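Putative oxidoreductase yhhX (Escherichia coli K-12, PDB 3F4L) probably works as an NADP-dependent dehydrogenase of the Gfo/Idh/MocA family, perhaps oxidising scyllo-inositol. Local coordinates at residues I183-I197 against T209-V223. Residues are numbered along the deposited sequence; the frame is centred on the assembly and turned at random.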
ATOM      1  N   ILE A 183       4.943  -3.731  14.486  1.00 14.91           N
ATOM      2  CA  ILE A 183       3.793  -4.537  14.076  1.00 15.27           C
ATOM      3  C   ILE A 183       3.760  -5.834  14.879  1.00 16.30           C
ATOM      4  O   ILE A 183       2.709  -6.264  15.360  1.00 14.53           O
ATOM      5  CB  ILE A 183       3.839  -4.869  12.550  1.00 14.96           C
ATOM      6  CG1 ILE A 183       3.734  -3.584  11.730  1.00 16.58           C
ATOM      7  CG2 ILE A 183       2.706  -5.817  12.184  1.00 15.24           C
ATOM      8  CD1 ILE A 183       2.551  -2.683  12.137  1.00 16.73           C
ATOM      9  N   ILE A 184       4.921  -6.451  15.033  1.00 17.27           N
ATOM     10  CA  ILE A 184       5.011  -7.693  15.785  1.00 17.66           C
ATOM     11  C   ILE A 184       4.598  -7.492  17.252  1.00 16.67           C
ATOM     12  O   ILE A 184       3.921  -8.342  17.829  1.00 15.93           O
ATOM     13  CB  ILE A 184       6.451  -8.278  15.676  1.00 16.88           C
ATOM     14  CG1 ILE A 184       6.666  -8.811  14.253  1.00 16.14           C
ATOM     15  CG2 ILE A 184       6.671  -9.358  16.706  1.00 16.55           C
ATOM     16  CD1 ILE A 184       8.105  -9.068  13.890  1.00 18.08           C
ATOM     17  N   SER A 185       4.981  -6.365  17.854  1.00 15.56           N
ATOM     18  CA  SER A 185       4.615  -6.114  19.245  1.00 16.88           C
ATOM     19  C   SER A 185       3.094  -5.984  19.401  1.00 16.87           C
ATOM     20  O   SER A 185       2.565  -6.204  20.483  1.00 17.02           O
ATOM     21  CB  SER A 185       5.284  -4.836  19.762  1.00 14.85           C
ATOM     22  OG  SER A 185       4.597  -3.683  19.286  1.00 16.31           O
ATOM     23  N   LEU A 186       2.393  -5.626  18.329  1.00 16.29           N
ATOM     24  CA  LEU A 186       0.932  -5.468  18.386  1.00 17.88           C
ATOM     25  C   LEU A 186       0.165  -6.739  18.062  1.00 18.07           C
ATOM     26  O   LEU A 186      -0.836  -7.055  18.707  1.00 19.08           O
ATOM     27  CB  LEU A 186       0.446  -4.416  17.375  1.00 16.35           C
ATOM     28  CG  LEU A 186       0.942  -2.975  17.439  1.00 19.33           C
ATOM     29  CD1 LEU A 186       0.376  -2.176  16.261  1.00 16.26           C
ATOM     30  CD2 LEU A 186       0.523  -2.366  18.758  1.00 18.56           C
ATOM     31  N   PHE A 187       0.636  -7.452  17.044  1.00 15.72           N
ATOM     32  CA  PHE A 187      -0.057  -8.634  16.563  1.00 17.60           C
ATOM     33  C   PHE A 187       0.648  -9.973  16.691  1.00 17.63           C
ATOM     34  O   PHE A 187       0.024 -11.005  16.526  1.00 12.98           O
ATOM     35  CB  PHE A 187      -0.459  -8.394  15.107  1.00 16.12           C
ATOM     36  CG  PHE A 187      -1.208  -7.096  14.891  1.00 15.51           C
ATOM     37  CD1 PHE A 187      -2.417  -6.861  15.531  1.00 15.72           C
ATOM     38  CD2 PHE A 187      -0.696  -6.113  14.055  1.00 17.19           C
ATOM     39  CE1 PHE A 187      -3.108  -5.670  15.342  1.00 14.63           C
ATOM     40  CE2 PHE A 187      -1.379  -4.915  13.856  1.00 17.47           C
ATOM     41  CZ  PHE A 187      -2.586  -4.691  14.500  1.00 16.78           C
ATOM     42  N   GLY A 188       1.944  -9.964  16.975  1.00 18.65           N
ATOM     43  CA  GLY A 188       2.646 -11.223  17.131  1.00 20.02           C
ATOM     44  C   GLY A 188       3.279 -11.795  15.875  1.00 19.08           C
ATOM     45  O   GLY A 188       3.806 -11.064  15.037  1.00 19.06           O
ATOM     46  N   ARG A 189       3.218 -13.120  15.767  1.00 18.42           N
ATOM     47  CA  ARG A 189       3.789 -13.882  14.657  1.00 18.24           C
ATOM     48  C   ARG A 189       2.783 -14.048  13.512  1.00 17.23           C
ATOM     49  O   ARG A 189       1.724 -14.653  13.683  1.00 17.49           O
ATOM     50  CB  ARG A 189       4.197 -15.262  15.177  1.00 22.36           C
ATOM     51  CG  ARG A 189       5.600 -15.744  14.840  1.00 29.49           C
ATOM     52  CD  ARG A 189       5.906 -17.044  15.619  1.00 35.38           C
ATOM     53  NE  ARG A 189       7.338 -17.247  15.873  1.00 41.12           N
ATOM     54  CZ  ARG A 189       7.849 -18.258  16.581  1.00 42.14           C
ATOM     55  NH1 ARG A 189       7.052 -19.179  17.115  1.00 42.13           N
ATOM     56  NH2 ARG A 189       9.161 -18.350  16.766  1.00 41.66           N
ATOM     57  N   PRO A 190       3.107 -13.528  12.321  1.00 16.92           N
ATOM     58  CA  PRO A 190       2.191 -13.645  11.179  1.00 16.41           C
ATOM     59  C   PRO A 190       2.167 -15.044  10.569  1.00 16.50           C
ATOM     60  O   PRO A 190       3.097 -15.838  10.771  1.00 14.93           O
ATOM     61  CB  PRO A 190       2.744 -12.621  10.195  1.00 15.17           C
ATOM     62  CG  PRO A 190       4.213 -12.738  10.412  1.00 17.32           C
ATOM     63  CD  PRO A 190       4.326 -12.789  11.941  1.00 16.31           C
ATOM     64  N   ASP A 191       1.105 -15.320   9.818  1.00 17.56           N
ATOM     65  CA  ASP A 191       0.930 -16.594   9.130  1.00 19.06           C
ATOM     66  C   ASP A 191       1.761 -16.602   7.847  1.00 18.39           C
ATOM     67  O   ASP A 191       2.398 -17.604   7.511  1.00 19.10           O
ATOM     68  CB  ASP A 191      -0.539 -16.813   8.735  1.00 17.60           C
ATOM     69  CG  ASP A 191      -1.474 -16.834   9.923  1.00 20.43           C
ATOM     70  OD1 ASP A 191      -1.104 -17.429  10.959  1.00 21.85           O
ATOM     71  OD2 ASP A 191      -2.585 -16.263   9.812  1.00 20.41           O
ATOM     72  N   HIS A 192       1.721 -15.481   7.130  1.00 16.39           N
ATOM     73  CA  HIS A 192       2.428 -15.334   5.864  1.00 18.75           C
ATOM     74  C   HIS A 192       3.085 -13.962   5.742  1.00 19.87           C
ATOM     75  O   HIS A 192       2.697 -13.005   6.418  1.00 20.31           O
ATOM     76  CB  HIS A 192       1.456 -15.454   4.690  1.00 16.39           C
ATOM     77  CG  HIS A 192       0.437 -16.538   4.845  1.00 19.62           C
ATOM     78  ND1 HIS A 192       0.736 -17.873   4.672  1.00 19.95           N
ATOM     79  CD2 HIS A 192      -0.884 -16.482   5.140  1.00 17.42           C
ATOM     80  CE1 HIS A 192      -0.359 -18.592   4.851  1.00 21.42           C
ATOM     81  NE2 HIS A 192      -1.355 -17.772   5.136  1.00 20.26           N
ATOM     82  N   VAL A 193       4.073 -13.877   4.859  1.00 18.64           N
ATOM     83  CA  VAL A 193       4.750 -12.614   4.598  1.00 17.45           C
ATOM     84  C   VAL A 193       4.974 -12.453   3.103  1.00 15.79           C
ATOM     85  O   VAL A 193       5.454 -13.371   2.442  1.00 18.20           O
ATOM     86  CB  VAL A 193       6.122 -12.522   5.296  1.00 15.90           C
ATOM     87  CG1 VAL A 193       6.781 -11.191   4.945  1.00 16.87           C
ATOM     88  CG2 VAL A 193       5.960 -12.635   6.810  1.00 19.76           C
ATOM     89  N   ALA A 194       4.598 -11.297   2.565  1.00 16.57           N
ATOM     90  CA  ALA A 194       4.811 -10.997   1.150  1.00 15.55           C
ATOM     91  C   ALA A 194       5.930  -9.952   1.107  1.00 15.10           C
ATOM     92  O   ALA A 194       5.852  -8.931   1.800  1.00 15.26           O
ATOM     93  CB  ALA A 194       3.538 -10.416   0.514  1.00 12.57           C
ATOM     94  N   TYR A 195       6.952 -10.199   0.291  1.00 14.07           N
ATOM     95  CA  TYR A 195       8.091  -9.297   0.168  1.00 14.96           C
ATOM     96  C   TYR A 195       8.228  -8.611  -1.197  1.00 17.91           C
ATOM     97  O   TYR A 195       7.968  -9.210  -2.241  1.00 17.82           O
ATOM     98  CB  TYR A 195       9.416 -10.038   0.414  1.00 14.13           C
ATOM     99  CG  TYR A 195       9.550 -10.840   1.692  1.00 16.18           C
ATOM    100  CD1 TYR A 195       9.240 -12.198   1.723  1.00 15.77           C
ATOM    101  CD2 TYR A 195      10.057 -10.253   2.854  1.00 14.43           C
ATOM    102  CE1 TYR A 195       9.438 -12.955   2.874  1.00 16.22           C
ATOM    103  CE2 TYR A 195      10.256 -10.998   4.012  1.00 13.73           C
ATOM    104  CZ  TYR A 195       9.948 -12.348   4.015  1.00 19.10           C
ATOM    105  OH  TYR A 195      10.149 -13.090   5.162  1.00 20.56           O
ATOM    106  N   ASP A 196       8.664  -7.356  -1.151  1.00 17.93           N
ATOM    107  CA  ASP A 196       8.956  -6.527  -2.319  1.00 19.75           C
ATOM    108  C   ASP A 196      10.182  -5.738  -1.863  1.00 20.81           C
ATOM    109  O   ASP A 196      10.062  -4.798  -1.077  1.00 21.66           O
ATOM    110  CB  ASP A 196       7.816  -5.550  -2.636  1.00 19.41           C
ATOM    111  CG  ASP A 196       8.263  -4.408  -3.546  1.00 23.16           C
ATOM    112  OD1 ASP A 196       9.071  -4.662  -4.471  1.00 24.08           O
ATOM    113  OD2 ASP A 196       7.807  -3.255  -3.347  1.00 22.91           O
ATOM    114  N   ILE A 197      11.356  -6.134  -2.342  1.00 20.37           N
ATOM    115  CA  ILE A 197      12.606  -5.490  -1.958  1.00 20.92           C
ATOM    116  C   ILE A 197      13.373  -5.062  -3.212  1.00 22.55           C
ATOM    117  O   ILE A 197      13.803  -5.904  -4.003  1.00 21.57           O
ATOM    118  CB  ILE A 197      13.478  -6.467  -1.134  1.00 19.67           C
ATOM    119  CG1 ILE A 197      12.674  -7.008   0.056  1.00 19.50           C
ATOM    120  CG2 ILE A 197      14.743  -5.755  -0.641  1.00 21.29           C
ATOM    121  CD1 ILE A 197      13.365  -8.141   0.820  1.00 15.88           C
ATOM    122  N   THR A 209      14.574   0.230  -0.910  1.00 20.28           N
ATOM    123  CA  THR A 209      13.128   0.287  -1.034  1.00 19.41           C
ATOM    124  C   THR A 209      12.543  -1.066  -0.653  1.00 18.99           C
ATOM    125  O   THR A 209      13.035  -2.099  -1.105  1.00 18.68           O
ATOM    126  CB  THR A 209      12.740   0.571  -2.493  1.00 21.29           C
ATOM    127  OG1 THR A 209      13.490   1.695  -2.968  1.00 18.35           O
ATOM    128  CG2 THR A 209      11.244   0.849  -2.617  1.00 19.62           C
ATOM    129  N   PHE A 210      11.509  -1.066   0.179  1.00 15.14           N
ATOM    130  CA  PHE A 210      10.888  -2.319   0.556  1.00 15.92           C
ATOM    131  C   PHE A 210       9.473  -2.158   1.060  1.00 15.02           C
ATOM    132  O   PHE A 210       9.070  -1.086   1.508  1.00 14.89           O
ATOM    133  CB  PHE A 210      11.719  -3.053   1.622  1.00 15.86           C
ATOM    134  CG  PHE A 210      11.661  -2.434   2.993  1.00 14.18           C
ATOM    135  CD1 PHE A 210      12.673  -1.591   3.438  1.00 15.36           C
ATOM    136  CD2 PHE A 210      10.597  -2.700   3.846  1.00 17.78           C
ATOM    137  CE1 PHE A 210      12.625  -1.025   4.707  1.00 16.80           C
ATOM    138  CE2 PHE A 210      10.539  -2.135   5.120  1.00 15.97           C
ATOM    139  CZ  PHE A 210      11.551  -1.299   5.552  1.00 17.75           C
ATOM    140  N   GLU A 211       8.720  -3.244   0.957  1.00 15.95           N
ATOM    141  CA  GLU A 211       7.360  -3.301   1.458  1.00 16.10           C
ATOM    142  C   GLU A 211       7.155  -4.735   1.913  1.00 17.52           C
ATOM    143  O   GLU A 211       7.264  -5.670   1.121  1.00 18.19           O
ATOM    144  CB  GLU A 211       6.326  -2.963   0.383  1.00 21.00           C
ATOM    145  CG  GLU A 211       4.899  -2.994   0.945  1.00 21.46           C
ATOM    146  CD  GLU A 211       3.828  -2.662  -0.078  1.00 29.30           C
ATOM    147  OE1 GLU A 211       4.070  -1.793  -0.947  1.00 31.17           O
ATOM    148  OE2 GLU A 211       2.729  -3.259   0.004  1.00 30.68           O
ATOM    149  N   ALA A 212       6.902  -4.907   3.202  1.00 17.08           N
ATOM    150  CA  ALA A 212       6.663  -6.224   3.754  1.00 17.96           C
ATOM    151  C   ALA A 212       5.215  -6.241   4.200  1.00 18.08           C
ATOM    152  O   ALA A 212       4.737  -5.292   4.819  1.00 18.70           O
ATOM    153  CB  ALA A 212       7.587  -6.487   4.935  1.00 15.39           C
ATOM    154  N   GLN A 213       4.517  -7.313   3.860  1.00 17.56           N
ATOM    155  CA  GLN A 213       3.118  -7.462   4.226  1.00 17.70           C
ATOM    156  C   GLN A 213       2.999  -8.670   5.131  1.00 16.25           C
ATOM    157  O   GLN A 213       3.299  -9.795   4.727  1.00 18.29           O
ATOM    158  CB  GLN A 213       2.264  -7.647   2.975  1.00 19.71           C
ATOM    159  CG  GLN A 213       2.382  -6.476   2.009  1.00 24.31           C
ATOM    160  CD  GLN A 213       1.385  -6.531   0.868  1.00 28.01           C
ATOM    161  OE1 GLN A 213       1.274  -5.582   0.091  1.00 28.92           O
ATOM    162  NE2 GLN A 213       0.656  -7.637   0.758  1.00 25.64           N
ATOM    163  N   LEU A 214       2.585  -8.426   6.368  1.00 14.66           N
ATOM    164  CA  LEU A 214       2.437  -9.492   7.347  1.00 15.22           C
ATOM    165  C   LEU A 214       0.965  -9.824   7.507  1.00 15.22           C
ATOM    166  O   LEU A 214       0.156  -8.950   7.821  1.00 17.21           O
ATOM    167  CB  LEU A 214       3.029  -9.060   8.691  1.00 14.06           C
ATOM    168  CG  LEU A 214       4.558  -8.928   8.772  1.00 17.34           C
ATOM    169  CD1 LEU A 214       5.053  -7.862   7.805  1.00 18.87           C
ATOM    170  CD2 LEU A 214       4.959  -8.571  10.202  1.00 15.04           C
ATOM    171  N   PHE A 215       0.615 -11.089   7.299  1.00 13.24           N
ATOM    172  CA  PHE A 215      -0.775 -11.497   7.411  1.00 15.32           C
ATOM    173  C   PHE A 215      -1.093 -12.219   8.712  1.00 16.72           C
ATOM    174  O   PHE A 215      -0.389 -13.137   9.109  1.00 17.22           O
ATOM    175  CB  PHE A 215      -1.154 -12.393   6.228  1.00 14.98           C
ATOM    176  CG  PHE A 215      -0.946 -11.749   4.891  1.00 13.01           C
ATOM    177  CD1 PHE A 215       0.338 -11.519   4.413  1.00 14.93           C
ATOM    178  CD2 PHE A 215      -2.031 -11.373   4.106  1.00 16.40           C
ATOM    179  CE1 PHE A 215       0.549 -10.932   3.175  1.00 15.74           C
ATOM    180  CE2 PHE A 215      -1.836 -10.781   2.865  1.00 18.97           C
ATOM    181  CZ  PHE A 215      -0.540 -10.559   2.393  1.00 19.34           C
ATOM    182  N   TYR A 216      -2.153 -11.779   9.381  1.00 19.60           N
ATOM    183  CA  TYR A 216      -2.604 -12.412  10.618  1.00 20.48           C
ATOM    184  C   TYR A 216      -4.071 -12.726  10.370  1.00 21.34           C
ATOM    185  O   TYR A 216      -4.950 -11.901  10.618  1.00 21.14           O
ATOM    186  CB  TYR A 216      -2.463 -11.466  11.817  1.00 19.97           C
ATOM    187  CG  TYR A 216      -1.052 -10.987  12.079  1.00 17.12           C
ATOM    188  CD1 TYR A 216      -0.526  -9.878  11.402  1.00 17.08           C
ATOM    189  CD2 TYR A 216      -0.248 -11.621  13.027  1.00 15.54           C
ATOM    190  CE1 TYR A 216       0.765  -9.413  11.670  1.00 12.99           C
ATOM    191  CE2 TYR A 216       1.042 -11.158  13.305  1.00 13.01           C
ATOM    192  CZ  TYR A 216       1.539 -10.051  12.622  1.00 16.56           C
ATOM    193  OH  TYR A 216       2.806  -9.572  12.917  1.00 13.22           O
ATOM    194  N   GLY A 217      -4.327 -13.923   9.859  1.00 23.97           N
ATOM    195  CA  GLY A 217      -5.689 -14.297   9.548  1.00 25.54           C
ATOM    196  C   GLY A 217      -6.149 -13.373   8.442  1.00 25.13           C
ATOM    197  O   GLY A 217      -5.489 -13.267   7.409  1.00 26.86           O
ATOM    198  N   ASP A 218      -7.262 -12.683   8.667  1.00 25.43           N
ATOM    199  CA  ASP A 218      -7.807 -11.761   7.685  1.00 24.17           C
ATOM    200  C   ASP A 218      -7.186 -10.374   7.800  1.00 23.98           C
ATOM    201  O   ASP A 218      -7.510  -9.486   7.019  1.00 24.35           O
ATOM    202  CB  ASP A 218      -9.320 -11.639   7.860  1.00 28.83           C
ATOM    203  CG  ASP A 218     -10.054 -12.907   7.476  1.00 31.91           C
ATOM    204  OD1 ASP A 218      -9.950 -13.328   6.303  1.00 35.75           O
ATOM    205  OD2 ASP A 218     -10.738 -13.481   8.348  1.00 36.68           O
ATOM    206  N   LEU A 219      -6.304 -10.184   8.778  1.00 21.99           N
ATOM    207  CA  LEU A 219      -5.662  -8.890   8.974  1.00 20.63           C
ATOM    208  C   LEU A 219      -4.351  -8.788   8.211  1.00 19.46           C
ATOM    209  O   LEU A 219      -3.567  -9.734   8.204  1.00 20.47           O
ATOM    210  CB  LEU A 219      -5.368  -8.656  10.454  1.00 21.64           C
ATOM    211  CG  LEU A 219      -4.343  -7.548  10.704  1.00 23.29           C
ATOM    212  CD1 LEU A 219      -4.971  -6.195  10.421  1.00 22.73           C
ATOM    213  CD2 LEU A 219      -3.847  -7.626  12.136  1.00 24.16           C
ATOM    214  N   LYS A 220      -4.117  -7.636   7.583  1.00 17.81           N
ATOM    215  CA  LYS A 220      -2.875  -7.405   6.852  1.00 19.04           C
ATOM    216  C   LYS A 220      -2.198  -6.128   7.350  1.00 19.06           C
ATOM    217  O   LYS A 220      -2.813  -5.056   7.393  1.00 18.11           O
ATOM    218  CB  LYS A 220      -3.115  -7.301   5.333  1.00 19.09           C
ATOM    219  CG  LYS A 220      -1.807  -7.182   4.525  1.00 19.53           C
ATOM    220  CD  LYS A 220      -2.002  -7.122   3.012  1.00 20.31           C
ATOM    221  CE  LYS A 220      -2.506  -5.774   2.539  1.00 21.60           C
ATOM    222  NZ  LYS A 220      -2.686  -5.754   1.051  1.00 25.18           N
ATOM    223  N   ALA A 221      -0.935  -6.267   7.750  1.00 18.49           N
ATOM    224  CA  ALA A 221      -0.137  -5.151   8.235  1.00 18.66           C
ATOM    225  C   ALA A 221       0.971  -4.906   7.219  1.00 19.37           C
ATOM    226  O   ALA A 221       1.768  -5.801   6.912  1.00 18.93           O
ATOM    227  CB  ALA A 221       0.465  -5.478   9.594  1.00 17.95           C
ATOM    228  N   ILE A 222       1.020  -3.683   6.711  1.00 19.68           N
ATOM    229  CA  ILE A 222       2.002  -3.287   5.713  1.00 18.01           C
ATOM    230  C   ILE A 222       3.093  -2.382   6.288  1.00 18.46           C
ATOM    231  O   ILE A 222       2.809  -1.400   6.970  1.00 17.51           O
ATOM    232  CB  ILE A 222       1.291  -2.561   4.557  1.00 18.55           C
ATOM    233  CG1 ILE A 222       0.380  -3.554   3.821  1.00 20.29           C
ATOM    234  CG2 ILE A 222       2.308  -1.943   3.614  1.00 18.87           C
ATOM    235  CD1 ILE A 222      -0.483  -2.921   2.734  1.00 22.42           C
ATOM    236  N   VAL A 223       4.345  -2.732   6.022  1.00 17.42           N
ATOM    237  CA  VAL A 223       5.471  -1.928   6.479  1.00 20.76           C
ATOM    238  C   VAL A 223       6.287  -1.604   5.238  1.00 21.67           C
ATOM    239  O   VAL A 223       6.690  -2.505   4.503  1.00 19.44           O
ATOM    240  CB  VAL A 223       6.369  -2.697   7.455  1.00 21.88           C
ATOM    241  CG1 VAL A 223       7.595  -1.893   7.737  1.00 24.31           C
ATOM    242  CG2 VAL A 223       5.613  -3.000   8.749  1.00 25.80           C
TER
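Ile183, near the end of helix 171-187, sets its two branches on strand 219-225: with CG2 anti to the backbone N and CG1 beside it (chi1 -64°), CG2 presses on Ala221 CB at a tight 3.4 Å and CG1 lies alongside Val223 CG2. One turn on, Phe187 CB sits squarely over the Tyr216 ring, 3.5 Å from the centroid, and the Phe187 ring takes Leu219 CD2 over the centre of one face, both CH-pi contacts. Gly188 leaves the helix with positive phi, and its O accepts Tyr216 OH at 2.8 Å, the donor well above the carbonyl plane. Pro190 lies over the opposite face of that ring, its CB 3.9 Å from the centroid. Asp191 ties down both strand end and turn: its N bonds to Phe215 O at 2.7 Å, and its OD2 takes Gly217 N of the type II' turn at 2.9 Å. From Val193 onward the chain pairs antiparallel with strand 209-216, Ala194 and Gln213 exchanging two backbone bonds. Asp196 and Glu211 share a sheet face, where Lys220 of the second subunit bridges both; Arg198 and Lys224 add same-chain salt bridges, respectively. In this C-terminal alpha/beta domain, apolar packing thus seats a helix on the mixed sheet, while buried acids probably help join the dimer.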